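Local coordinates for putative acetoin utilization protein, acetoin dehydrogenase (Thermus thermophilus, PDB 5AWE), which is of unknown function but combines a pair of CBS domains with an ACT domain, a pairing consistent with a regulatory role in sensing small ligands, at residues Gly139-Pro148 / Glu202-Gly210; Gln156-Ala164 / Lys195-Arg203. All coordinates share one frame; numbering follows the deposited sequence.

Both interactions lie in the ACT domain, and both are partly buried. Interaction 1 joins strand 141-148, largely buried, to the more exposed edge strand 203-209 of the four-stranded antiparallel sheet. Interaction 2 joins the end of helix 153-158 and the turns after it to helix 193-199; Met157, Ala160 and Leu197 are buried there, Arg196 partly exposed. The first rests on backbone hydrogen bonds and has a polar face with charged residues and a water. The second is smaller and mixes apolar packing with an arginine clasped by backbone carbonyls. They touch where Ile147 packs on Met157 and where Ile143 and Val204 pack on Leu197. Glu202 takes part in both.

Interaction 1 (Gly139-Pro148 / Glu202-Gly210); sequences GGLRITVDIP and ERVVDVRPG
Ile143 and Val207 face each other in an antiparallel pair of strands at one edge of the ACT-domain sheet. A classic beta bulge interrupts the pairing, since Val205 and Asp206 both face Thr144. Val205 N bonds to Thr144 O at 3.0 Å; the Asp206 N bond to the same oxygen is weak. Ile143, Val145 and Val204 are the packed part, and Leu197 of helix 193-199 covers Ile143 and Val204, while Val207 on the same face is exposed. Val145 CG2 meets Glu202 CG at 3.6 Å. Glu202 bends at chi2 (68°), which brings OE1 to 3.2 Å from Ile147 CG2. An alanine here is likely to open a gap beside Val145 and Ile147. The face of Arg142, Thr144 and Asp146 is polar but buried; the solvent side is the outer strand, where Arg203 and Pro209 are exposed. Asp146 and Arg203 lie side by side, but their ion pair is long and OD2 sits over the guanidinium face. Arg180 is the stronger partner of Asp146. Arg142 runs alongside Arg208 and pairs with Glu95 of the second subunit. A water bonds to Arg142 O at 2.8 Å. Thr144 OG1 gives a weak hydrogen bond to Asp206 OD1, 2.9 Å away.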
ATOM      1  N   GLY A 139     -32.370  14.449  35.346  1.00 28.91           N
ATOM      2  CA  GLY A 139     -33.811  14.324  35.254  1.00 29.21           C
ATOM      3  C   GLY A 139     -34.496  15.646  35.572  1.00 30.64           C
ATOM      4  O   GLY A 139     -34.036  16.717  35.163  1.00 31.23           O
ATOM      5  N   GLY A 140     -35.598  15.585  36.306  1.00 28.95           N
ATOM      6  CA  GLY A 140     -36.354  16.790  36.565  1.00 27.12           C
ATOM      7  C   GLY A 140     -37.109  17.209  35.322  1.00 25.74           C
ATOM      8  O   GLY A 140     -37.560  16.357  34.557  1.00 26.15           O
ATOM      9  N   LEU A 141     -37.248  18.516  35.120  1.00 24.32           N
ATOM     10  CA  LEU A 141     -37.981  19.039  33.977  1.00 23.67           C
ATOM     11  C   LEU A 141     -37.162  20.022  33.170  1.00 22.87           C
ATOM     12  O   LEU A 141     -36.483  20.888  33.721  1.00 23.35           O
ATOM     13  CB  LEU A 141     -39.278  19.727  34.422  1.00 20.23           C
ATOM     14  CG  LEU A 141     -40.399  18.845  34.976  1.00 20.54           C
ATOM     15  CD1 LEU A 141     -41.694  19.668  35.088  1.00 17.17           C
ATOM     16  CD2 LEU A 141     -40.607  17.659  34.059  1.00 13.41           C
ATOM     17  N   ARG A 142     -37.247  19.884  31.854  1.00 22.41           N
ATOM     18  CA  ARG A 142     -36.684  20.860  30.940  1.00 22.86           C
ATOM     19  C   ARG A 142     -37.795  21.820  30.512  1.00 23.21           C
ATOM     20  O   ARG A 142     -38.747  21.433  29.833  1.00 23.79           O
ATOM     21  CB  ARG A 142     -36.094  20.137  29.732  1.00 20.23           C
ATOM     22  CG  ARG A 142     -35.509  21.037  28.665  1.00 24.13           C
ATOM     23  CD  ARG A 142     -35.156  20.213  27.436  1.00 25.22           C
ATOM     24  NE  ARG A 142     -34.369  20.948  26.457  1.00 17.26           N
ATOM     25  CZ  ARG A 142     -34.883  21.570  25.403  1.00 21.82           C
ATOM     26  NH1 ARG A 142     -36.193  21.552  25.200  1.00 19.18           N
ATOM     27  NH2 ARG A 142     -34.084  22.179  24.531  1.00 21.92           N
ATOM     28  N   ILE A 143     -37.677  23.076  30.924  1.00 23.71           N
ATOM     29  CA  ILE A 143     -38.738  24.049  30.707  1.00 23.14           C
ATOM     30  C   ILE A 143     -38.242  25.174  29.812  1.00 24.74           C
ATOM     31  O   ILE A 143     -37.316  25.902  30.175  1.00 25.00           O
ATOM     32  CB  ILE A 143     -39.224  24.653  32.057  1.00 22.69           C
ATOM     33  CG1 ILE A 143     -39.719  23.532  32.979  1.00 14.61           C
ATOM     34  CG2 ILE A 143     -40.344  25.678  31.820  1.00 16.33           C
ATOM     35  CD1 ILE A 143     -40.103  24.002  34.371  1.00 20.36           C
ATOM     36  N   THR A 144     -38.847  25.309  28.639  1.00 25.40           N
ATOM     37  CA  THR A 144     -38.657  26.510  27.838  1.00 25.64           C
ATOM     38  C   THR A 144     -39.698  27.523  28.271  1.00 27.01           C
ATOM     39  O   THR A 144     -40.893  27.237  28.250  1.00 28.48           O
ATOM     40  CB  THR A 144     -38.843  26.244  26.340  1.00 23.62           C
ATOM     41  OG1 THR A 144     -37.931  25.226  25.918  1.00 25.66           O
ATOM     42  CG2 THR A 144     -38.568  27.510  25.545  1.00 19.77           C
ATOM     43  N   VAL A 145     -39.241  28.706  28.671  1.00 26.72           N
ATOM     44  CA  VAL A 145     -40.143  29.746  29.130  1.00 26.19           C
ATOM     45  C   VAL A 145     -39.728  31.098  28.572  1.00 27.08           C
ATOM     46  O   VAL A 145     -38.536  31.413  28.493  1.00 27.72           O
ATOM     47  CB  VAL A 145     -40.173  29.803  30.677  1.00 28.08           C
ATOM     48  CG1 VAL A 145     -38.755  29.815  31.227  1.00 29.26           C
ATOM     49  CG2 VAL A 145     -40.926  31.040  31.144  1.00 23.01           C
ATOM     50  N   ASP A 146     -40.720  31.887  28.172  1.00 26.15           N
ATOM     51  CA  ASP A 146     -40.484  33.231  27.667  1.00 26.60           C
ATOM     52  C   ASP A 146     -40.794  34.251  28.747  1.00 28.32           C
ATOM     53  O   ASP A 146     -41.939  34.368  29.197  1.00 29.98           O
ATOM     54  CB  ASP A 146     -41.363  33.503  26.444  1.00 26.60           C
ATOM     55  CG  ASP A 146     -40.901  32.747  25.215  1.00 27.49           C
ATOM     56  OD1 ASP A 146     -39.715  32.351  25.163  1.00 30.66           O
ATOM     57  OD2 ASP A 146     -41.721  32.546  24.298  1.00 25.05           O
ATOM     58  N   ILE A 147     -39.773  34.989  29.163  1.00 27.72           N
ATOM     59  CA  ILE A 147     -39.951  36.042  30.149  1.00 27.36           C
ATOM     60  C   ILE A 147     -39.703  37.373  29.467  1.00 28.05           C
ATOM     61  O   ILE A 147     -39.002  37.436  28.450  1.00 28.60           O
ATOM     62  CB  ILE A 147     -38.954  35.895  31.322  1.00 28.06           C
ATOM     63  CG1 ILE A 147     -37.517  35.903  30.786  1.00 28.05           C
ATOM     64  CG2 ILE A 147     -39.242  34.616  32.097  1.00 21.40           C
ATOM     65  CD1 ILE A 147     -36.451  35.947  31.873  1.00 25.39           C
ATOM     66  N   PRO A 148     -40.282  38.456  30.002  1.00 27.23           N
ATOM     67  CA  PRO A 148     -40.062  39.762  29.373  1.00 27.34           C
ATOM     68  C   PRO A 148     -38.562  40.025  29.393  1.00 27.89           C
ATOM     69  O   PRO A 148     -37.871  39.577  30.307  1.00 27.80           O
ATOM     70  CB  PRO A 148     -40.828  40.735  30.272  1.00 25.35           C
ATOM     71  CG  PRO A 148     -41.817  39.887  30.996  1.00 24.89           C
ATOM     72  CD  PRO A 148     -41.150  38.552  31.187  1.00 27.87           C
ATOM     73  N   GLU A 202     -46.239  33.896  33.911  1.00 42.12           N
ATOM     74  CA  GLU A 202     -45.119  33.656  33.011  1.00 40.99           C
ATOM     75  C   GLU A 202     -45.603  32.870  31.790  1.00 39.43           C
ATOM     76  O   GLU A 202     -46.619  32.175  31.851  1.00 38.74           O
ATOM     77  CB  GLU A 202     -44.019  32.885  33.744  1.00 41.13           C
ATOM     78  CG  GLU A 202     -42.614  33.324  33.385  1.00 39.70           C
ATOM     79  CD  GLU A 202     -42.292  34.722  33.883  1.00 38.67           C
ATOM     80  OE1 GLU A 202     -42.119  35.628  33.040  1.00 38.40           O
ATOM     81  OE2 GLU A 202     -42.211  34.916  35.116  1.00 33.43           O
ATOM     82  N   ARG A 203     -44.874  32.984  30.683  1.00 37.82           N
ATOM     83  CA  ARG A 203     -45.320  32.405  29.421  1.00 36.15           C
ATOM     84  C   ARG A 203     -44.608  31.091  29.103  1.00 34.68           C
ATOM     85  O   ARG A 203     -43.519  31.093  28.529  1.00 34.36           O
ATOM     86  CB  ARG A 203     -45.092  33.403  28.283  1.00 38.92           C
ATOM     87  CG  ARG A 203     -45.910  33.107  27.041  1.00 46.67           C
ATOM     88  CD  ARG A 203     -45.564  34.032  25.885  1.00 52.54           C
ATOM     89  NE  ARG A 203     -45.447  33.354  24.586  1.00 58.96           N
ATOM     90  CZ  ARG A 203     -45.832  32.101  24.323  1.00 61.90           C
ATOM     91  NH1 ARG A 203     -46.380  31.334  25.261  1.00 61.98           N
ATOM     92  NH2 ARG A 203     -45.664  31.604  23.104  1.00 61.58           N
ATOM     93  N   VAL A 204     -45.236  29.973  29.459  1.00 32.30           N
ATOM     94  CA  VAL A 204     -44.579  28.672  29.392  1.00 31.96           C
ATOM     95  C   VAL A 204     -44.714  28.031  28.015  1.00 32.16           C
ATOM     96  O   VAL A 204     -45.793  27.585  27.629  1.00 31.99           O
ATOM     97  CB  VAL A 204     -45.149  27.701  30.459  1.00 33.09           C
ATOM     98  CG1 VAL A 204     -44.477  26.335  30.340  1.00 31.74           C
ATOM     99  CG2 VAL A 204     -44.928  28.275  31.857  1.00 29.17           C
ATOM    100  N   VAL A 205     -43.605  27.976  27.285  1.00 32.14           N
ATOM    101  CA  VAL A 205     -43.616  27.521  25.903  1.00 32.46           C
ATOM    102  C   VAL A 205     -43.783  26.007  25.786  1.00 32.78           C
ATOM    103  O   VAL A 205     -44.657  25.531  25.056  1.00 33.38           O
ATOM    104  CB  VAL A 205     -42.321  27.944  25.176  1.00 34.61           C
ATOM    105  CG1 VAL A 205     -42.379  27.512  23.722  1.00 36.46           C
ATOM    106  CG2 VAL A 205     -42.141  29.453  25.272  1.00 29.72           C
ATOM    107  N   ASP A 206     -42.954  25.249  26.500  1.00 32.41           N
ATOM    108  CA  ASP A 206     -43.117  23.796  26.523  1.00 32.58           C
ATOM    109  C   ASP A 206     -42.383  23.110  27.670  1.00 33.20           C
ATOM    110  O   ASP A 206     -41.530  23.705  28.323  1.00 33.92           O
ATOM    111  CB  ASP A 206     -42.655  23.190  25.198  1.00 36.26           C
ATOM    112  CG  ASP A 206     -41.183  22.874  25.195  1.00 41.31           C
ATOM    113  OD1 ASP A 206     -40.388  23.765  25.553  1.00 48.64           O
ATOM    114  OD2 ASP A 206     -40.822  21.731  24.845  1.00 45.96           O
ATOM    115  N   VAL A 207     -42.724  21.846  27.905  1.00 32.95           N
ATOM    116  CA  VAL A 207     -42.190  21.094  29.033  1.00 33.03           C
ATOM    117  C   VAL A 207     -41.960  19.619  28.693  1.00 34.93           C
ATOM    118  O   VAL A 207     -42.875  18.914  28.249  1.00 34.82           O
ATOM    119  CB  VAL A 207     -43.143  21.164  30.237  1.00 32.07           C
ATOM    120  CG1 VAL A 207     -42.576  20.354  31.396  1.00 30.77           C
ATOM    121  CG2 VAL A 207     -43.357  22.612  30.645  1.00 30.42           C
ATOM    122  N   ARG A 208     -40.737  19.151  28.912  1.00 34.96           N
ATOM    123  CA  ARG A 208     -40.450  17.730  28.815  1.00 35.61           C
ATOM    124  C   ARG A 208     -39.505  17.284  29.923  1.00 35.42           C
ATOM    125  O   ARG A 208     -38.920  18.116  30.618  1.00 33.91           O
ATOM    126  CB  ARG A 208     -39.849  17.393  27.446  1.00 39.65           C
ATOM    127  CG  ARG A 208     -38.770  18.335  26.976  1.00 39.05           C
ATOM    128  CD  ARG A 208     -39.284  19.154  25.809  1.00 47.21           C
ATOM    129  NE  ARG A 208     -38.697  18.734  24.543  1.00 52.03           N
ATOM    130  CZ  ARG A 208     -39.078  17.666  23.851  1.00 54.81           C
ATOM    131  NH1 ARG A 208     -38.477  17.374  22.707  1.00 54.05           N
ATOM    132  NH2 ARG A 208     -40.054  16.890  24.303  1.00 61.36           N
ATOM    133  N   PRO A 209     -39.365  15.958  30.115  1.00 35.03           N
ATOM    134  CA  PRO A 209     -38.493  15.371  31.139  1.00 36.19           C
ATOM    135  C   PRO A 209     -37.028  15.758  30.972  1.00 36.33           C
ATOM    136  O   PRO A 209     -36.506  15.788  29.857  1.00 36.98           O
ATOM    137  CB  PRO A 209     -38.702  13.865  30.971  1.00 35.37           C
ATOM    138  CG  PRO A 209     -40.066  13.756  30.374  1.00 37.14           C
ATOM    139  CD  PRO A 209     -40.168  14.924  29.440  1.00 34.75           C
ATOM    140  N   GLY A 210     -36.373  16.057  32.088  1.00 36.63           N
ATOM    141  CA  GLY A 210     -34.957  16.367  32.056  1.00 37.94           C
ATOM    142  C   GLY A 210     -34.161  15.341  31.271  1.00 38.30           C
ATOM    143  O   GLY A 210     -33.316  15.744  30.447  1.00 39.93           O
ATOM    144  OXT GLY A 210     -34.370  14.130  31.483  1.00 35.48           O
TER
HETATM  145  O   HOH W   1     -38.902  21.988  27.062  1.00 34.90           O

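Interaction 2 (Gln156-Ala164 / Lys195-Arg203); sequences QMAQAVPPA and KRLEAAGER
Arg196 reaches from helix 193-199 to the backbone that follows helix 153-158, and its contact with Ala160 is the closest of the pairing. Arg196 NE donates to Ala160 O at 2.6 Å. The oxygen lies at the guanidinium edge, near its plane, and the donor sits nearly along the C=O axis. The bond is bent at hydrogen, with an angle of 141°. Arg196 NH2 gives a second, weak bond to Val161 O at 2.9 Å. Pro162 O lies over one face of the guanidinium, 3.2 Å from Arg196 NE, but the angle is too poor for a hydrogen bond. Pro163 CD covers the same face, 3.9 Å from Arg196 NH2, and the peptide bond before Pro163 is cis. The Arg196 chain bends at chi3 (-76°), which turns the guanidinium in among these carbonyls. NH1 makes a salt bridge with Asp189, so the group is gripped from more than one direction.

The two helices pack on the same side of the ACT-domain sheet, as in the ferredoxin-like fold of this family. Ala160 ends its CB against both Arg196 and Leu197. The small methyl lets the backbones come close, with the CA atoms of Ala160 and Leu197 5.3 Å apart. Leu197 CD2 lies 3.8 Å from Ala160 CB and 3.6 Å from Met157 CG. Met157 is selenomethionine, and its SE also packs against Leu197 CD2. Its CG stands anti to the backbone N (chi1 178°), and the chain then bends toward Leu181 and Met183 of strand 178-186. The end of helix 193-199 fits a Schellman motif with Gly201 at positive phi, though Leu197 O is less surely placed. Just beyond, the carboxylate of Glu202 turns back to helix 153-158, with OE2 3.3 Å from Met157 CA.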
ATOM      1  N   GLN A 156     -37.837  37.545  38.930  1.00 23.77           N
ATOM      2  CA  GLN A 156     -39.266  37.377  39.204  1.00 24.27           C
ATOM      3  C   GLN A 156     -39.759  35.992  38.775  1.00 22.77           C
ATOM      4  O   GLN A 156     -40.504  35.347  39.507  1.00 20.97           O
ATOM      5  CB  GLN A 156     -40.071  38.481  38.501  1.00 30.33           C
ATOM      6  CG  GLN A 156     -41.586  38.278  38.493  1.00 38.76           C
ATOM      7  CD  GLN A 156     -42.235  38.552  39.837  1.00 49.34           C
ATOM      8  OE1 GLN A 156     -42.168  39.668  40.354  1.00 54.40           O
ATOM      9  NE2 GLN A 156     -42.872  37.530  40.411  1.00 47.61           N
HETATM   10  N   MSE A 157     -39.326  35.529  37.604  1.00 23.44           N
HETATM   11  CA  MSE A 157     -39.667  34.181  37.146  1.00 24.35           C
HETATM   12  C   MSE A 157     -39.182  33.113  38.124  1.00 24.85           C
HETATM   13  O   MSE A 157     -39.854  32.104  38.323  1.00 24.06           O
HETATM   14  CB  MSE A 157     -39.055  33.904  35.770  1.00 26.89           C
HETATM   15  CG  MSE A 157     -39.326  32.491  35.237  1.00 37.93           C
HETATM   16 SE   MSE A 157     -38.157  31.205  35.787  1.00 45.10          SE
HETATM   17  CE  MSE A 157     -36.641  31.935  35.253  1.00 35.74           C
ATOM     18  N   ALA A 158     -38.012  33.343  38.726  1.00 25.63           N
ATOM     19  CA  ALA A 158     -37.354  32.343  39.570  1.00 26.49           C
ATOM     20  C   ALA A 158     -38.098  32.067  40.868  1.00 27.47           C
ATOM     21  O   ALA A 158     -37.934  31.002  41.461  1.00 28.37           O
ATOM     22  CB  ALA A 158     -35.928  32.773  39.883  1.00 25.17           C
ATOM     23  N   GLN A 159     -38.913  33.018  41.313  1.00 28.38           N
ATOM     24  CA  GLN A 159     -39.671  32.843  42.550  1.00 29.07           C
ATOM     25  C   GLN A 159     -40.765  31.778  42.444  1.00 28.94           C
ATOM     26  O   GLN A 159     -41.269  31.296  43.456  1.00 30.71           O
ATOM     27  CB  GLN A 159     -40.284  34.174  42.980  1.00 25.65           C
ATOM     28  CG  GLN A 159     -39.246  35.191  43.412  1.00 42.03           C
ATOM     29  CD  GLN A 159     -39.739  36.620  43.287  1.00 50.93           C
ATOM     30  OE1 GLN A 159     -40.924  36.898  43.480  1.00 56.17           O
ATOM     31  NE2 GLN A 159     -38.830  37.535  42.957  1.00 53.19           N
ATOM     32  N   ALA A 160     -41.126  31.404  41.226  1.00 27.17           N
ATOM     33  CA  ALA A 160     -42.150  30.391  41.035  1.00 27.60           C
ATOM     34  C   ALA A 160     -41.617  28.968  41.261  1.00 27.44           C
ATOM     35  O   ALA A 160     -42.387  28.057  41.561  1.00 29.39           O
ATOM     36  CB  ALA A 160     -42.748  30.515  39.628  1.00 27.45           C
ATOM     37  N   VAL A 161     -40.309  28.775  41.123  1.00 25.58           N
ATOM     38  CA  VAL A 161     -39.744  27.433  41.179  1.00 24.73           C
ATOM     39  C   VAL A 161     -39.803  26.739  42.552  1.00 26.18           C
ATOM     40  O   VAL A 161     -40.167  25.558  42.633  1.00 25.40           O
ATOM     41  CB  VAL A 161     -38.272  27.422  40.697  1.00 20.21           C
ATOM     42  CG1 VAL A 161     -37.719  25.990  40.748  1.00 18.63           C
ATOM     43  CG2 VAL A 161     -38.180  27.972  39.282  1.00 14.53           C
ATOM     44  N   PRO A 162     -39.441  27.445  43.643  1.00 26.00           N
ATOM     45  CA  PRO A 162     -39.491  26.791  44.959  1.00 27.60           C
ATOM     46  C   PRO A 162     -40.828  26.098  45.174  1.00 27.88           C
ATOM     47  O   PRO A 162     -41.851  26.554  44.673  1.00 28.66           O
ATOM     48  CB  PRO A 162     -39.256  27.938  45.947  1.00 24.87           C
ATOM     49  CG  PRO A 162     -38.485  28.944  45.165  1.00 27.29           C
ATOM     50  CD  PRO A 162     -39.055  28.862  43.759  1.00 28.31           C
ATOM     51  N   PRO A 163     -40.847  25.002  45.949  1.00 29.42           N
ATOM     52  CA  PRO A 163     -39.737  24.349  46.655  1.00 30.35           C
ATOM     53  C   PRO A 163     -38.670  23.663  45.795  1.00 32.05           C
ATOM     54  O   PRO A 163     -37.692  23.124  46.337  1.00 32.39           O
ATOM     55  CB  PRO A 163     -40.443  23.351  47.572  1.00 30.28           C
ATOM     56  CG  PRO A 163     -41.665  22.974  46.814  1.00 31.19           C
ATOM     57  CD  PRO A 163     -42.084  24.200  46.022  1.00 26.41           C
ATOM     58  N   ALA A 164     -38.850  23.668  44.473  1.00 30.67           N
ATOM     59  CA  ALA A 164     -37.886  23.019  43.579  1.00 29.40           C
ATOM     60  C   ALA A 164     -36.667  23.910  43.330  1.00 28.10           C
ATOM     61  O   ALA A 164     -36.686  25.103  43.646  1.00 27.56           O
ATOM     62  CB  ALA A 164     -38.552  22.659  42.249  1.00 25.67           C
ATOM     63  N   LYS A 195     -47.138  24.928  36.427  1.00 38.67           N
ATOM     64  CA  LYS A 195     -48.313  25.587  36.986  1.00 41.13           C
ATOM     65  C   LYS A 195     -47.892  26.952  37.533  1.00 40.82           C
ATOM     66  O   LYS A 195     -48.264  27.999  36.988  1.00 40.38           O
ATOM     67  CB  LYS A 195     -48.905  24.742  38.125  1.00 47.95           C
ATOM     68  CG  LYS A 195     -49.092  23.262  37.794  1.00 54.05           C
ATOM     69  CD  LYS A 195     -50.429  22.999  37.103  1.00 62.56           C
ATOM     70  CE  LYS A 195     -51.592  23.079  38.084  1.00 65.36           C
ATOM     71  NZ  LYS A 195     -52.883  22.659  37.462  1.00 66.53           N
ATOM     72  N   ARG A 196     -47.095  26.917  38.599  1.00 39.85           N
ATOM     73  CA  ARG A 196     -46.682  28.121  39.306  1.00 40.49           C
ATOM     74  C   ARG A 196     -46.175  29.212  38.369  1.00 41.65           C
ATOM     75  O   ARG A 196     -46.493  30.387  38.550  1.00 42.16           O
ATOM     76  CB  ARG A 196     -45.597  27.778  40.326  1.00 38.45           C
ATOM     77  CG  ARG A 196     -46.058  26.837  41.420  1.00 34.60           C
ATOM     78  CD  ARG A 196     -45.068  26.816  42.561  1.00 35.99           C
ATOM     79  NE  ARG A 196     -43.880  26.034  42.238  1.00 30.94           N
ATOM     80  CZ  ARG A 196     -43.735  24.751  42.548  1.00 33.05           C
ATOM     81  NH1 ARG A 196     -44.706  24.116  43.189  1.00 31.62           N
ATOM     82  NH2 ARG A 196     -42.632  24.101  42.210  1.00 30.38           N
ATOM     83  N   LEU A 197     -45.392  28.822  37.365  1.00 42.02           N
ATOM     84  CA  LEU A 197     -44.815  29.788  36.440  1.00 42.41           C
ATOM     85  C   LEU A 197     -45.882  30.625  35.739  1.00 44.26           C
ATOM     86  O   LEU A 197     -45.828  31.854  35.751  1.00 43.94           O
ATOM     87  CB  LEU A 197     -43.958  29.074  35.391  1.00 38.72           C
ATOM     88  CG  LEU A 197     -42.544  28.661  35.815  1.00 38.68           C
ATOM     89  CD1 LEU A 197     -41.917  27.764  34.759  1.00 25.62           C
ATOM     90  CD2 LEU A 197     -41.694  29.908  36.028  1.00 35.31           C
ATOM     91  N   GLU A 198     -46.854  29.969  35.122  1.00 46.05           N
ATOM     92  CA  GLU A 198     -47.800  30.711  34.309  1.00 48.39           C
ATOM     93  C   GLU A 198     -48.913  31.275  35.172  1.00 48.71           C
ATOM     94  O   GLU A 198     -49.424  32.352  34.890  1.00 49.99           O
ATOM     95  CB  GLU A 198     -48.373  29.829  33.201  1.00 49.81           C
ATOM     96  CG  GLU A 198     -49.216  28.674  33.688  1.00 55.91           C
ATOM     97  CD  GLU A 198     -50.019  28.057  32.565  1.00 57.77           C
ATOM     98  OE1 GLU A 198     -49.443  27.833  31.479  1.00 56.11           O
ATOM     99  OE2 GLU A 198     -51.224  27.803  32.769  1.00 61.58           O
ATOM    100  N   ALA A 199     -49.276  30.550  36.230  1.00 49.05           N
ATOM    101  CA  ALA A 199     -50.167  31.088  37.257  1.00 47.42           C
ATOM    102  C   ALA A 199     -49.575  32.383  37.811  1.00 47.04           C
ATOM    103  O   ALA A 199     -50.303  33.286  38.222  1.00 48.00           O
ATOM    104  CB  ALA A 199     -50.351  30.073  38.381  1.00 47.14           C
ATOM    105  N   ALA A 200     -48.249  32.467  37.811  1.00 45.52           N
ATOM    106  CA  ALA A 200     -47.559  33.709  38.138  1.00 44.14           C
ATOM    107  C   ALA A 200     -47.424  34.581  36.894  1.00 43.33           C
ATOM    108  O   ALA A 200     -46.616  35.509  36.864  1.00 42.68           O
ATOM    109  CB  ALA A 200     -46.179  33.405  38.719  1.00 43.85           C
ATOM    110  N   GLY A 201     -48.200  34.262  35.861  1.00 43.03           N
ATOM    111  CA  GLY A 201     -48.229  35.083  34.662  1.00 43.03           C
ATOM    112  C   GLY A 201     -47.066  34.914  33.695  1.00 43.15           C
ATOM    113  O   GLY A 201     -46.909  35.700  32.757  1.00 43.10           O
ATOM    114  N   GLU A 202     -46.239  33.896  33.911  1.00 42.12           N
ATOM    115  CA  GLU A 202     -45.119  33.656  33.011  1.00 40.99           C
ATOM    116  C   GLU A 202     -45.603  32.870  31.790  1.00 39.43           C
ATOM    117  O   GLU A 202     -46.619  32.175  31.851  1.00 38.74           O
ATOM    118  CB  GLU A 202     -44.019  32.885  33.744  1.00 41.13           C
ATOM    119  CG  GLU A 202     -42.614  33.324  33.385  1.00 39.70           C
ATOM    120  CD  GLU A 202     -42.292  34.722  33.883  1.00 38.67           C
ATOM    121  OE1 GLU A 202     -42.119  35.628  33.040  1.00 38.40           O
ATOM    122  OE2 GLU A 202     -42.211  34.916  35.116  1.00 33.43           O
ATOM    123  N   ARG A 203     -44.874  32.984  30.683  1.00 37.82           N
ATOM    124  CA  ARG A 203     -45.320  32.405  29.421  1.00 36.15           C
ATOM    125  C   ARG A 203     -44.608  31.091  29.103  1.00 34.68           C
ATOM    126  O   ARG A 203     -43.519  31.093  28.529  1.00 34.36           O
ATOM    127  CB  ARG A 203     -45.092  33.403  28.283  1.00 38.92           C
ATOM    128  CG  ARG A 203     -45.910  33.107  27.041  1.00 46.67           C
ATOM    129  CD  ARG A 203     -45.564  34.032  25.885  1.00 52.54           C
ATOM    130  NE  ARG A 203     -45.447  33.354  24.586  1.00 58.96           N
ATOM    131  CZ  ARG A 203     -45.832  32.101  24.323  1.00 61.90           C
ATOM    132  NH1 ARG A 203     -46.380  31.334  25.261  1.00 61.98           N
ATOM    133  NH2 ARG A 203     -45.664  31.604  23.104  1.00 61.58           N
TER